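Local coordinates for inositol dehydrogenase (Lactobacillus casei, PDB 4MKX), which probably oxidises scyllo-inositol with NAD as cofactor, as a dehydrogenase of the Gfo/Idh/MocA family, at residues Gly208-Asn220 / Ala340-Val353. Numbering follows the deposited sequence.
Sequences GKEIDKVWAIGLN and ALQEAFEKNDIVQV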
loop_
_atom_site.group_PDB
_atom_site.type_symbol
_atom_site.label_atom_id
_atom_site.label_comp_id
_atom_site.label_asym_id
_atom_site.label_seq_id
_atom_site.Cartn_x
_atom_site.Cartn_y
_atom_site.Cartn_z
ATOM N N GLY A 208 5.968 -23.016 18.520
ATOM C CA GLY A 208 6.083 -24.299 19.196
ATOM C C GLY A 208 6.699 -24.185 20.583
ATOM O O GLY A 208 6.990 -25.195 21.234
ATOM N N LYS A 209 6.876 -22.950 21.053
ATOM C CA LYS A 209 7.571 -22.697 22.310
ATOM C C LYS A 209 6.612 -22.130 23.360
ATOM O O LYS A 209 5.524 -21.661 23.011
ATOM C CB LYS A 209 8.748 -21.739 22.046
ATOM C CG LYS A 209 9.566 -22.096 20.786
ATOM C CD LYS A 209 10.433 -20.924 20.260
ATOM C CE LYS A 209 11.118 -21.258 18.920
ATOM N NZ LYS A 209 11.951 -20.133 18.352
ATOM N N GLU A 210 6.992 -22.188 24.640
ATOM C CA GLU A 210 6.162 -21.633 25.717
ATOM C C GLU A 210 6.683 -20.267 26.178
ATOM O O GLU A 210 7.840 -19.927 25.942
ATOM C CB GLU A 210 6.111 -22.551 26.944
ATOM C CG GLU A 210 5.500 -23.932 26.721
ATOM C CD GLU A 210 4.147 -23.896 26.048
ATOM O OE1 GLU A 210 3.283 -23.074 26.446
ATOM O OE2 GLU A 210 3.942 -24.722 25.128
ATOM N N ILE A 211 5.821 -19.510 26.853
ATOM C CA ILE A 211 6.187 -18.189 27.381
ATOM C C ILE A 211 6.762 -18.334 28.792
ATOM O O ILE A 211 6.145 -18.969 29.652
ATOM C CB ILE A 211 4.969 -17.250 27.418
ATOM C CG1 ILE A 211 4.426 -17.038 25.995
ATOM C CG2 ILE A 211 5.332 -15.915 28.061
ATOM C CD1 ILE A 211 2.943 -16.755 25.931
ATOM N N ASP A 212 7.928 -17.729 29.025
ATOM C CA ASP A 212 8.627 -17.868 30.306
ATOM C C ASP A 212 8.281 -16.746 31.275
ATOM O O ASP A 212 7.706 -16.984 32.331
ATOM C CB ASP A 212 10.139 -17.928 30.092
ATOM C CG ASP A 212 10.902 -18.199 31.384
ATOM O OD1 ASP A 212 10.337 -18.853 32.285
ATOM O OD2 ASP A 212 12.063 -17.762 31.489
ATOM N N LYS A 213 8.638 -15.512 30.933
ATOM C CA LYS A 213 8.315 -14.416 31.829
ATOM C C LYS A 213 7.771 -13.216 31.078
ATOM O O LYS A 213 8.054 -13.043 29.896
ATOM C CB LYS A 213 9.509 -14.029 32.703
ATOM C CG LYS A 213 10.767 -13.721 31.942
ATOM C CD LYS A 213 11.915 -13.413 32.909
ATOM C CE LYS A 213 12.413 -14.670 33.586
ATOM N NZ LYS A 213 13.404 -14.375 34.659
ATOM N N VAL A 214 6.965 -12.424 31.773
ATOM C CA VAL A 214 6.239 -11.318 31.163
ATOM C C VAL A 214 6.242 -10.090 32.063
ATOM O O VAL A 214 6.355 -10.188 33.291
ATOM C CB VAL A 214 4.759 -11.695 30.898
ATOM C CG1 VAL A 214 4.663 -12.954 30.052
ATOM C CG2 VAL A 214 4.009 -11.893 32.202
ATOM N N TRP A 215 6.137 -8.922 31.442
ATOM C CA TRP A 215 5.835 -7.693 32.160
ATOM C C TRP A 215 4.751 -7.026 31.339
ATOM O O TRP A 215 4.797 -7.071 30.115
ATOM C CB TRP A 215 7.072 -6.788 32.257
ATOM C CG TRP A 215 6.842 -5.502 33.016
ATOM C CD1 TRP A 215 6.083 -5.331 34.143
ATOM C CD2 TRP A 215 7.384 -4.213 32.700
ATOM N NE1 TRP A 215 6.123 -4.016 34.543
ATOM C CE2 TRP A 215 6.900 -3.305 33.664
ATOM C CE3 TRP A 215 8.218 -3.739 31.683
ATOM C CZ2 TRP A 215 7.245 -1.951 33.657
ATOM C CZ3 TRP A 215 8.560 -2.391 31.673
ATOM C CH2 TRP A 215 8.071 -1.511 32.655
ATOM N N ALA A 216 3.765 -6.441 32.004
ATOM C CA ALA A 216 2.671 -5.780 31.316
ATOM C C ALA A 216 2.373 -4.467 32.003
ATOM O O ALA A 216 2.420 -4.358 33.245
ATOM C CB ALA A 216 1.421 -6.666 31.274
ATOM N N ILE A 217 2.089 -3.460 31.191
ATOM C CA ILE A 217 1.696 -2.153 31.689
ATOM C C ILE A 217 0.446 -1.699 30.953
ATOM O O ILE A 217 0.058 -2.276 29.944
ATOM C CB ILE A 217 2.820 -1.097 31.536
ATOM C CG1 ILE A 217 3.188 -0.874 30.068
ATOM C CG2 ILE A 217 4.062 -1.499 32.324
ATOM C CD1 ILE A 217 4.353 0.127 29.903
ATOM N N GLY A 218 -0.200 -0.671 31.467
ATOM C CA GLY A 218 -1.430 -0.230 30.857
ATOM C C GLY A 218 -1.844 1.120 31.356
ATOM O O GLY A 218 -1.258 1.658 32.299
ATOM N N LEU A 219 -2.886 1.651 30.742
ATOM C CA LEU A 219 -3.227 3.037 30.919
ATOM C C LEU A 219 -4.695 3.188 30.600
ATOM O O LEU A 219 -5.214 2.524 29.698
ATOM C CB LEU A 219 -2.371 3.862 29.950
ATOM C CG LEU A 219 -2.462 5.380 29.814
ATOM C CD1 LEU A 219 -2.057 6.065 31.108
ATOM C CD2 LEU A 219 -1.557 5.827 28.667
ATOM N N ASN A 220 -5.373 4.044 31.348
ATOM C CA ASN A 220 -6.728 4.451 30.995
ATOM C C ASN A 220 -6.840 5.946 30.664
ATOM O O ASN A 220 -7.500 6.702 31.378
ATOM C CB ASN A 220 -7.681 4.070 32.109
ATOM C CG ASN A 220 -7.836 2.580 32.233
ATOM O OD1 ASN A 220 -8.009 1.886 31.229
ATOM N ND2 ASN A 220 -7.751 2.068 33.457
ATOM N N ALA A 340 -0.905 -14.533 33.964
ATOM C CA ALA A 340 0.421 -14.012 34.259
ATOM C C ALA A 340 0.549 -12.563 33.818
ATOM O O ALA A 340 1.164 -11.759 34.518
ATOM C CB ALA A 340 1.485 -14.865 33.600
ATOM N N LEU A 341 -0.021 -12.237 32.660
ATOM C CA LEU A 341 -0.008 -10.857 32.174
ATOM C C LEU A 341 -0.811 -9.960 33.104
ATOM O O LEU A 341 -0.406 -8.845 33.400
ATOM C CB LEU A 341 -0.579 -10.777 30.752
ATOM C CG LEU A 341 0.282 -11.368 29.644
ATOM C CD1 LEU A 341 -0.546 -11.507 28.366
ATOM C CD2 LEU A 341 1.489 -10.487 29.382
ATOM N N GLN A 342 -1.946 -10.453 33.585
ATOM C CA GLN A 342 -2.769 -9.682 34.501
ATOM C C GLN A 342 -2.046 -9.451 35.825
ATOM O O GLN A 342 -2.138 -8.370 36.419
ATOM C CB GLN A 342 -4.075 -10.416 34.780
ATOM C CG GLN A 342 -5.241 -9.489 34.941
ATOM C CD GLN A 342 -5.529 -8.728 33.665
ATOM O OE1 GLN A 342 -5.764 -9.324 32.608
ATOM N NE2 GLN A 342 -5.500 -7.402 33.751
ATOM N N GLU A 343 -1.338 -10.474 36.292
ATOM C CA GLU A 343 -0.633 -10.370 37.565
ATOM C C GLU A 343 0.536 -9.402 37.438
ATOM O O GLU A 343 0.783 -8.598 38.335
ATOM C CB GLU A 343 -0.131 -11.737 38.024
ATOM C CG GLU A 343 0.413 -11.716 39.449
ATOM C CD GLU A 343 1.030 -13.032 39.859
ATOM O OE1 GLU A 343 0.766 -14.054 39.183
ATOM O OE2 GLU A 343 1.787 -13.039 40.856
ATOM N N ALA A 344 1.251 -9.485 36.320
ATOM C CA ALA A 344 2.356 -8.573 36.053
ATOM C C ALA A 344 1.873 -7.132 36.013
ATOM O O ALA A 344 2.553 -6.229 36.490
ATOM C CB ALA A 344 3.051 -8.946 34.754
ATOM N N PHE A 345 0.702 -6.913 35.432
ATOM C CA PHE A 345 0.134 -5.579 35.401
ATOM C C PHE A 345 -0.229 -5.041 36.795
ATOM O O PHE A 345 0.062 -3.890 37.114
ATOM C CB PHE A 345 -1.087 -5.521 34.489
ATOM C CG PHE A 345 -1.871 -4.271 34.663
ATOM C CD1 PHE A 345 -1.386 -3.071 34.167
ATOM C CD2 PHE A 345 -3.067 -4.278 35.361
ATOM C CE1 PHE A 345 -2.090 -1.900 34.353
ATOM C CE2 PHE A 345 -3.777 -3.108 35.549
ATOM C CZ PHE A 345 -3.286 -1.919 35.042
ATOM N N GLU A 346 -0.864 -5.861 37.622
ATOM C CA GLU A 346 -1.271 -5.397 38.949
ATOM C C GLU A 346 -0.076 -5.166 39.869
ATOM O O GLU A 346 -0.075 -4.231 40.665
ATOM C CB GLU A 346 -2.272 -6.373 39.586
ATOM C CG GLU A 346 -3.604 -6.420 38.864
ATOM C CD GLU A 346 -4.528 -7.492 39.404
ATOM O OE1 GLU A 346 -4.113 -8.229 40.325
ATOM O OE2 GLU A 346 -5.669 -7.599 38.900
ATOM N N LYS A 347 0.948 -6.001 39.746
ATOM C CA LYS A 347 2.146 -5.863 40.569
ATOM C C LYS A 347 3.114 -4.844 39.990
ATOM O O LYS A 347 3.999 -4.356 40.695
ATOM C CB LYS A 347 2.869 -7.206 40.689
ATOM C CG LYS A 347 2.124 -8.247 41.520
ATOM C CD LYS A 347 2.940 -9.529 41.658
ATOM C CE LYS A 347 2.560 -10.279 42.924
ATOM N NZ LYS A 347 1.092 -10.552 42.979
ATOM N N ASN A 348 2.933 -4.522 38.709
ATOM C CA ASN A 348 3.933 -3.774 37.934
ATOM C C ASN A 348 5.337 -4.366 38.115
ATOM O O ASN A 348 6.282 -3.667 38.509
ATOM C CB ASN A 348 3.900 -2.267 38.251
ATOM C CG ASN A 348 4.551 -1.418 37.155
ATOM O OD1 ASN A 348 5.157 -1.945 36.225
ATOM N ND2 ASN A 348 4.439 -0.100 37.275
ATOM N N ASP A 349 5.462 -5.659 37.827
ATOM C CA ASP A 349 6.727 -6.369 37.940
ATOM C C ASP A 349 6.744 -7.564 36.996
ATOM O O ASP A 349 5.701 -7.976 36.478
ATOM C CB ASP A 349 6.927 -6.831 39.392
ATOM C CG ASP A 349 8.370 -7.205 39.704
ATOM O OD1 ASP A 349 9.274 -6.862 38.916
ATOM O OD2 ASP A 349 8.601 -7.835 40.760
ATOM N N ILE A 350 7.927 -8.114 36.766
ATOM C CA ILE A 350 8.080 -9.290 35.921
ATOM C C ILE A 350 7.495 -10.510 36.634
ATOM O O ILE A 350 7.759 -10.735 37.819
ATOM C CB ILE A 350 9.562 -9.519 35.572
ATOM C CG1 ILE A 350 10.080 -8.380 34.685
ATOM C CG2 ILE A 350 9.753 -10.827 34.845
ATOM C CD1 ILE A 350 11.586 -8.276 34.687
ATOM N N VAL A 351 6.677 -11.276 35.922
ATOM C CA VAL A 351 6.069 -12.482 36.486
ATOM C C VAL A 351 6.487 -13.696 35.659
ATOM O O VAL A 351 6.508 -13.630 34.430
ATOM C CB VAL A 351 4.548 -12.344 36.514
ATOM C CG1 VAL A 351 3.885 -13.664 36.905
ATOM C CG2 VAL A 351 4.150 -11.253 37.477
ATOM N N GLN A 352 6.833 -14.804 36.323
ATOM C CA GLN A 352 7.145 -16.044 35.620
ATOM C C GLN A 352 5.849 -16.813 35.436
ATOM O O GLN A 352 5.100 -16.999 36.393
ATOM C CB GLN A 352 8.157 -16.896 36.399
ATOM C CG GLN A 352 9.531 -16.239 36.561
ATOM C CD GLN A 352 10.680 -17.148 36.139
ATOM O OE1 GLN A 352 10.586 -17.871 35.145
ATOM N NE2 GLN A 352 11.770 -17.117 36.900
ATOM N N VAL A 353 5.579 -17.238 34.208
ATOM C CA VAL A 353 4.297 -17.847 33.867
ATOM C C VAL A 353 4.072 -19.169 34.613
ATOM O O VAL A 353 2.973 -19.439 35.091
ATOM C CB VAL A 353 4.172 -18.078 32.359
ATOM C CG1 VAL A 353 2.871 -18.786 32.036
ATOM C CG2 VAL A 353 4.231 -16.752 31.616
HETATM O O HOH W 1 1.997 -2.464 35.396
#
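Both Trp-215 and Asn-348 carry CG trans to the backbone N (chi1 -179° and -160°), and these two torsions bring the indole edge and the amide together. Trp-215 NE1 donates to Asn-348 OD1 at 2.8 Å, with the acceptor lying in the ring plane and the donor in the carbonyl plane; the hydrogen bond is somewhat bent, 143° at the hydrogen. Ring and amide are nearly coplanar, while CG2 of Ile-217 rests over one indole face toward its rim. Asn-348, with positive phi, is the C-prime residue of the Schellman motif that ends the helix, so the bond ties this turn to strand 211-219.

Beyond the turn the chain joins that strand edge antiparallel. Val-214 and Val-351 form a hydrogen-bonded pair, Val-351 N reaching Val-214 O at 2.9 Å; Val-353 N adds a nearly straight bond to Asp-212 O.

On the helix-facing side, Val-214 CB meets Leu-341 CD2 at 3.8 Å, and its CG2 packs against the methyls of Ala-340 and Ala-344. Ala-216 CB sits 3.6 Å from Leu-341 O, and a water bridges Ala-216 O and Phe-345 O. Phe-345 brings its ring edge to Gly-218 N, CE1 lying 3.7 Å from that atom.

Helix 328-347 thus crosses one face of the C-terminal-domain sheet, and strand 351-352 extends that sheet beside 211-219, whose other edge pairs with 234-241, with a classic bulge where Asp-212 and Lys-213 both face Gln-240. Helix 191-195 adds Phe-192 against Ala-216 and Leu-341, and a second subunit packs its own Trp-215 against Trp-215 and Ile-350 while its Gln-240 OE1 accepts from Asn-348 ND2, helping fix the amide's rotation.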